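Long-range contact in Yop proteins translocation protein Q (Yersinia pseudotuberculosis, PDB 3UEP), which is a component of the Yop type III secretion machinery, present here as the protein's C-terminal FliN-like part, made from an internal translation start: residues Thr50-Leu58 against Leu65-Ile73. Sequence-based numbering, arbitrary orientation. Where two conformers were deposited one is given.
Sequences TPVDGEVRL and LGHGRLVEI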
ATOM      1  N   THR A  50      11.466   1.440  -7.230  1.00 68.46           N
ATOM      2  CA  THR A  50      10.767   0.655  -8.251  1.00 70.42           C
ATOM      3  C   THR A  50      10.560   1.511  -9.496  1.00 69.69           C
ATOM      4  O   THR A  50      10.476   2.734  -9.397  1.00 67.52           O
ATOM      5  CB  THR A  50       9.385   0.122  -7.762  1.00 95.40           C
ATOM      6  OG1 THR A  50       8.610   1.195  -7.210  1.00 95.05           O
ATOM      7  CG2 THR A  50       9.554  -0.981  -6.716  1.00 94.60           C
ATOM      8  N   PRO A  51      10.471   0.875 -10.678  1.00 72.47           N
ATOM      9  CA  PRO A  51      10.240   1.655 -11.902  1.00 67.30           C
ATOM     10  C   PRO A  51       8.857   2.304 -11.862  1.00 69.53           C
ATOM     11  O   PRO A  51       8.126   2.115 -10.882  1.00 71.95           O
ATOM     12  CB  PRO A  51      10.308   0.600 -13.016  1.00 68.43           C
ATOM     13  CG  PRO A  51      10.941  -0.610 -12.395  1.00 71.54           C
ATOM     14  CD  PRO A  51      10.542  -0.571 -10.953  1.00 74.14           C
ATOM     15  N   VAL A  52       8.508   3.053 -12.904  1.00 68.08           N
ATOM     16  CA  VAL A  52       7.222   3.751 -12.955  1.00 77.61           C
ATOM     17  C   VAL A  52       6.021   2.802 -12.981  1.00 86.97           C
ATOM     18  O   VAL A  52       4.931   3.169 -12.544  1.00 80.88           O
ATOM     19  CB  VAL A  52       7.151   4.754 -14.128  1.00 80.04           C
ATOM     20  CG1 VAL A  52       8.108   5.918 -13.871  1.00 81.14           C
ATOM     21  CG2 VAL A  52       7.458   4.060 -15.460  1.00 74.76           C
ATOM     22  N   ASP A  53       6.222   1.589 -13.492  1.00101.14           N
ATOM     23  CA  ASP A  53       5.222   0.531 -13.344  1.00110.39           C
ATOM     24  C   ASP A  53       5.381  -0.126 -11.965  1.00107.73           C
ATOM     25  O   ASP A  53       4.710   0.260 -11.005  1.00108.92           O
ATOM     26  CB  ASP A  53       5.288  -0.485 -14.498  1.00122.50           C
ATOM     27  CG  ASP A  53       6.694  -1.009 -14.759  1.00131.34           C
ATOM     28  OD1 ASP A  53       7.671  -0.425 -14.240  1.00131.11           O
ATOM     29  OD2 ASP A  53       6.819  -2.009 -15.503  1.00137.52           O
ATOM     30  N   GLY A  54       6.276  -1.101 -11.861  1.00103.01           N
ATOM     31  CA  GLY A  54       6.714  -1.579 -10.562  1.00 96.63           C
ATOM     32  C   GLY A  54       5.710  -2.325  -9.702  1.00 92.39           C
ATOM     33  O   GLY A  54       4.499  -2.235  -9.882  1.00 86.07           O
ATOM     34  N   GLU A  55       6.256  -3.039  -8.728  1.00 43.51           N
ATOM     35  CA  GLU A  55       5.487  -3.945  -7.879  0.58 42.65           C
ATOM     36  C   GLU A  55       4.350  -3.259  -7.121  1.00 35.99           C
ATOM     37  O   GLU A  55       4.544  -2.247  -6.456  1.00 35.38           O
ATOM     38  CB  GLU A  55       6.418  -4.669  -6.887  0.58 45.78           C
ATOM     39  CG  GLU A  55       5.799  -5.910  -6.215  0.58 50.12           C
ATOM     40  CD  GLU A  55       6.759  -6.624  -5.262  0.58 59.38           C
ATOM     41  OE1 GLU A  55       7.674  -7.326  -5.747  0.58 56.18           O
ATOM     42  OE2 GLU A  55       6.595  -6.488  -4.027  0.58 67.26           O
ATOM     43  N   VAL A  56       3.155  -3.830  -7.227  1.00 34.24           N
ATOM     44  CA  VAL A  56       2.037  -3.439  -6.378  1.00 33.83           C
ATOM     45  C   VAL A  56       1.711  -4.662  -5.525  1.00 37.50           C
ATOM     46  O   VAL A  56       1.631  -5.783  -6.035  1.00 38.86           O
ATOM     47  CB  VAL A  56       0.804  -3.030  -7.201  1.00 37.91           C
ATOM     48  CG1 VAL A  56      -0.393  -2.753  -6.294  1.00 29.54           C
ATOM     49  CG2 VAL A  56       1.125  -1.806  -8.046  1.00 41.37           C
ATOM     50  N   ARG A  57       1.565  -4.473  -4.221  1.00 34.64           N
ATOM     51  CA  ARG A  57       1.123  -5.565  -3.367  0.50 32.01           C
ATOM     52  C   ARG A  57      -0.352  -5.362  -3.056  1.00 35.28           C
ATOM     53  O   ARG A  57      -0.771  -4.263  -2.703  1.00 36.79           O
ATOM     54  CB  ARG A  57       1.955  -5.629  -2.079  0.50 34.53           C
ATOM     55  CG  ARG A  57       3.407  -6.052  -2.309  0.50 35.54           C
ATOM     56  CD  ARG A  57       4.300  -5.736  -1.116  0.50 38.72           C
ATOM     57  NE  ARG A  57       4.190  -4.346  -0.682  0.50 37.05           N
ATOM     58  CZ  ARG A  57       4.819  -3.322  -1.252  0.50 33.63           C
ATOM     59  NH1 ARG A  57       5.612  -3.511  -2.302  0.50 35.34           N
ATOM     60  NH2 ARG A  57       4.642  -2.102  -0.774  0.50 30.66           N
ATOM     61  N   LEU A  58      -1.143  -6.420  -3.220  1.00 33.10           N
ATOM     62  CA  LEU A  58      -2.537  -6.366  -2.823  1.00 32.47           C
ATOM     63  C   LEU A  58      -2.677  -6.913  -1.419  1.00 32.58           C
ATOM     64  O   LEU A  58      -2.265  -8.033  -1.139  1.00 36.42           O
ATOM     65  CB  LEU A  58      -3.420  -7.196  -3.752  1.00 39.15           C
ATOM     66  CG  LEU A  58      -3.832  -6.611  -5.099  1.00 41.83           C
ATOM     67  CD1 LEU A  58      -2.622  -6.509  -6.037  1.00 36.09           C
ATOM     68  CD2 LEU A  58      -4.919  -7.497  -5.692  1.00 43.17           C
ATOM     69  N   LEU A  65      -2.256 -10.540  -0.351  1.00 27.54           N
ATOM     70  CA  LEU A  65      -3.176 -11.322  -1.164  1.00 32.92           C
ATOM     71  C   LEU A  65      -2.586 -11.599  -2.546  1.00 37.64           C
ATOM     72  O   LEU A  65      -2.951 -12.561  -3.208  1.00 42.22           O
ATOM     73  CB  LEU A  65      -4.498 -10.559  -1.292  1.00 39.64           C
ATOM     74  CG  LEU A  65      -5.618 -11.070  -2.186  1.00 52.30           C
ATOM     75  CD1 LEU A  65      -6.384 -12.134  -1.449  1.00 57.74           C
ATOM     76  CD2 LEU A  65      -6.536  -9.923  -2.531  1.00 57.98           C
ATOM     77  N   GLY A  66      -1.676 -10.746  -2.993  1.00 37.44           N
ATOM     78  CA  GLY A  66      -1.083 -10.930  -4.303  1.00 33.15           C
ATOM     79  C   GLY A  66      -0.261  -9.756  -4.774  1.00 32.16           C
ATOM     80  O   GLY A  66      -0.097  -8.764  -4.051  1.00 35.36           O
ATOM     81  N   HIS A  67       0.249  -9.869  -5.995  1.00 34.13           N
ATOM     82  CA  HIS A  67       1.186  -8.894  -6.553  1.00 37.55           C
ATOM     83  C   HIS A  67       0.720  -8.497  -7.948  1.00 36.34           C
ATOM     84  O   HIS A  67       0.107  -9.286  -8.662  1.00 35.41           O
ATOM     85  CB  HIS A  67       2.602  -9.469  -6.630  1.00 38.83           C
ATOM     86  CG  HIS A  67       3.112 -10.025  -5.333  1.00 45.55           C
ATOM     87  ND1 HIS A  67       3.937  -9.311  -4.486  1.00 52.51           N
ATOM     88  CD2 HIS A  67       2.939 -11.238  -4.753  1.00 35.88           C
ATOM     89  CE1 HIS A  67       4.244 -10.056  -3.437  1.00 45.98           C
ATOM     90  NE2 HIS A  67       3.651 -11.230  -3.577  1.00 47.95           N
ATOM     91  N   GLY A  68       1.011  -7.261  -8.324  1.00 31.16           N
ATOM     92  CA  GLY A  68       0.549  -6.713  -9.576  1.00 30.12           C
ATOM     93  C   GLY A  68       1.483  -5.621 -10.065  1.00 36.57           C
ATOM     94  O   GLY A  68       2.557  -5.409  -9.511  1.00 34.94           O
ATOM     95  N   ARG A  69       1.046  -4.908 -11.091  1.00 34.64           N
ATOM     96  CA  ARG A  69       1.848  -3.874 -11.714  0.62 37.09           C
ATOM     97  C   ARG A  69       0.998  -2.626 -11.911  1.00 38.26           C
ATOM     98  O   ARG A  69      -0.152  -2.725 -12.337  1.00 45.70           O
ATOM     99  CB  ARG A  69       2.336  -4.388 -13.065  0.62 43.50           C
ATOM    100  CG  ARG A  69       3.194  -3.426 -13.851  0.62 50.76           C
ATOM    101  CD  ARG A  69       3.818  -4.152 -15.030  0.62 55.76           C
ATOM    102  NE  ARG A  69       2.845  -4.424 -16.082  0.62 56.52           N
ATOM    103  CZ  ARG A  69       2.773  -3.727 -17.211  0.62 66.10           C
ATOM    104  NH1 ARG A  69       3.625  -2.726 -17.424  0.62 58.64           N
ATOM    105  NH2 ARG A  69       1.857  -4.032 -18.126  0.62 76.28           N
ATOM    106  N   LEU A  70       1.548  -1.453 -11.598  1.00 34.85           N
ATOM    107  CA  LEU A  70       0.821  -0.217 -11.863  1.00 42.60           C
ATOM    108  C   LEU A  70       0.742  -0.019 -13.364  1.00 48.27           C
ATOM    109  O   LEU A  70       1.749  -0.144 -14.053  1.00 49.60           O
ATOM    110  CB  LEU A  70       1.548   0.989 -11.295  1.00 45.36           C
ATOM    111  CG  LEU A  70       1.462   1.410  -9.843  1.00 48.46           C
ATOM    112  CD1 LEU A  70       2.086   2.797  -9.764  1.00 51.71           C
ATOM    113  CD2 LEU A  70       0.026   1.429  -9.337  1.00 46.63           C
ATOM    114  N   VAL A  71      -0.447   0.295 -13.865  1.00 47.59           N
ATOM    115  CA  VAL A  71      -0.622   0.685 -15.260  1.00 43.53           C
ATOM    116  C   VAL A  71      -1.441   1.976 -15.326  1.00 48.08           C
ATOM    117  O   VAL A  71      -2.159   2.317 -14.383  1.00 49.89           O
ATOM    118  CB  VAL A  71      -1.350  -0.404 -16.084  1.00 44.38           C
ATOM    119  CG1 VAL A  71      -0.557  -1.709 -16.085  1.00 41.45           C
ATOM    120  CG2 VAL A  71      -2.754  -0.621 -15.542  1.00 40.26           C
ATOM    121  N   GLU A  72      -1.325   2.693 -16.437  1.00 59.00           N
ATOM    122  CA  GLU A  72      -2.083   3.921 -16.642  1.00 68.15           C
ATOM    123  C   GLU A  72      -3.058   3.737 -17.795  1.00 71.40           C
ATOM    124  O   GLU A  72      -2.689   3.892 -18.960  1.00 82.05           O
ATOM    125  CB  GLU A  72      -1.140   5.085 -16.943  1.00 75.81           C
ATOM    126  CG  GLU A  72      -1.839   6.373 -17.356  1.00 88.42           C
ATOM    127  CD  GLU A  72      -0.887   7.362 -18.004  1.00 95.63           C
ATOM    128  OE1 GLU A  72       0.078   6.905 -18.651  1.00 99.80           O
ATOM    129  OE2 GLU A  72      -1.098   8.589 -17.865  1.00 94.23           O
ATOM    130  N   ILE A  73      -4.301   3.395 -17.479  1.00 65.89           N
ATOM    131  CA  ILE A  73      -5.305   3.235 -18.525  1.00 72.95           C
ATOM    132  C   ILE A  73      -6.127   4.502 -18.749  1.00 69.56           C
ATOM    133  O   ILE A  73      -7.045   4.803 -17.987  1.00 76.22           O
ATOM    134  CB  ILE A  73      -6.242   2.030 -18.279  1.00 80.64           C
ATOM    135  CG1 ILE A  73      -6.962   2.156 -16.930  1.00 85.59           C
ATOM    136  CG2 ILE A  73      -5.460   0.719 -18.394  1.00 77.06           C
ATOM    137  CD1 ILE A  73      -8.343   1.516 -16.916  1.00 87.74           C
TER
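Two residues, Leu65 and Gly66, share the single partner Leu58, which makes a classic beta bulge in an antiparallel hairpin. Leu65 N gives Leu58 O a short bond of 2.6 Å, while Gly66 N reaches the same oxygen only weakly. Gly66 O in turn accepts an almost straight bond from Leu58 N (2.7 Å, 171°), and Leu58 CB lies against it at 3.7 Å. His67 pairs with Arg57 on the other face; its ND1 is buried without a partner, for Glu55 OE2, in one of two conformers, stays 3.9 Å from ND1, near the ring plane. Gly68 exchanges two 2.8 Å bonds with Val56, N to O each way; glycine puts no side chain on that face, and Val56 CB packs against its backbone. Arg69, bent at chi3 (74°), places NH1 3.8 Å from Asp53 OD2, a long and doubtful salt bridge, since Asp53 is poorly ordered and Arg69 has a second conformer; charged groups suit this partly exposed surface where the hairpin begins. Leu70 points toward 50-58, CD2 meeting Val56 CG2 at 3.7 Å, the side chains crossing at about a right angle; a branched apolar residue fits this buried place. The hairpin fills the middle of a four-stranded antiparallel sheet: strand 20-27 borders 55-60, strand 76-84 borders 63-73, and Phe25, Val27, Leu77, Val79 and Ile81 extend the apolar face.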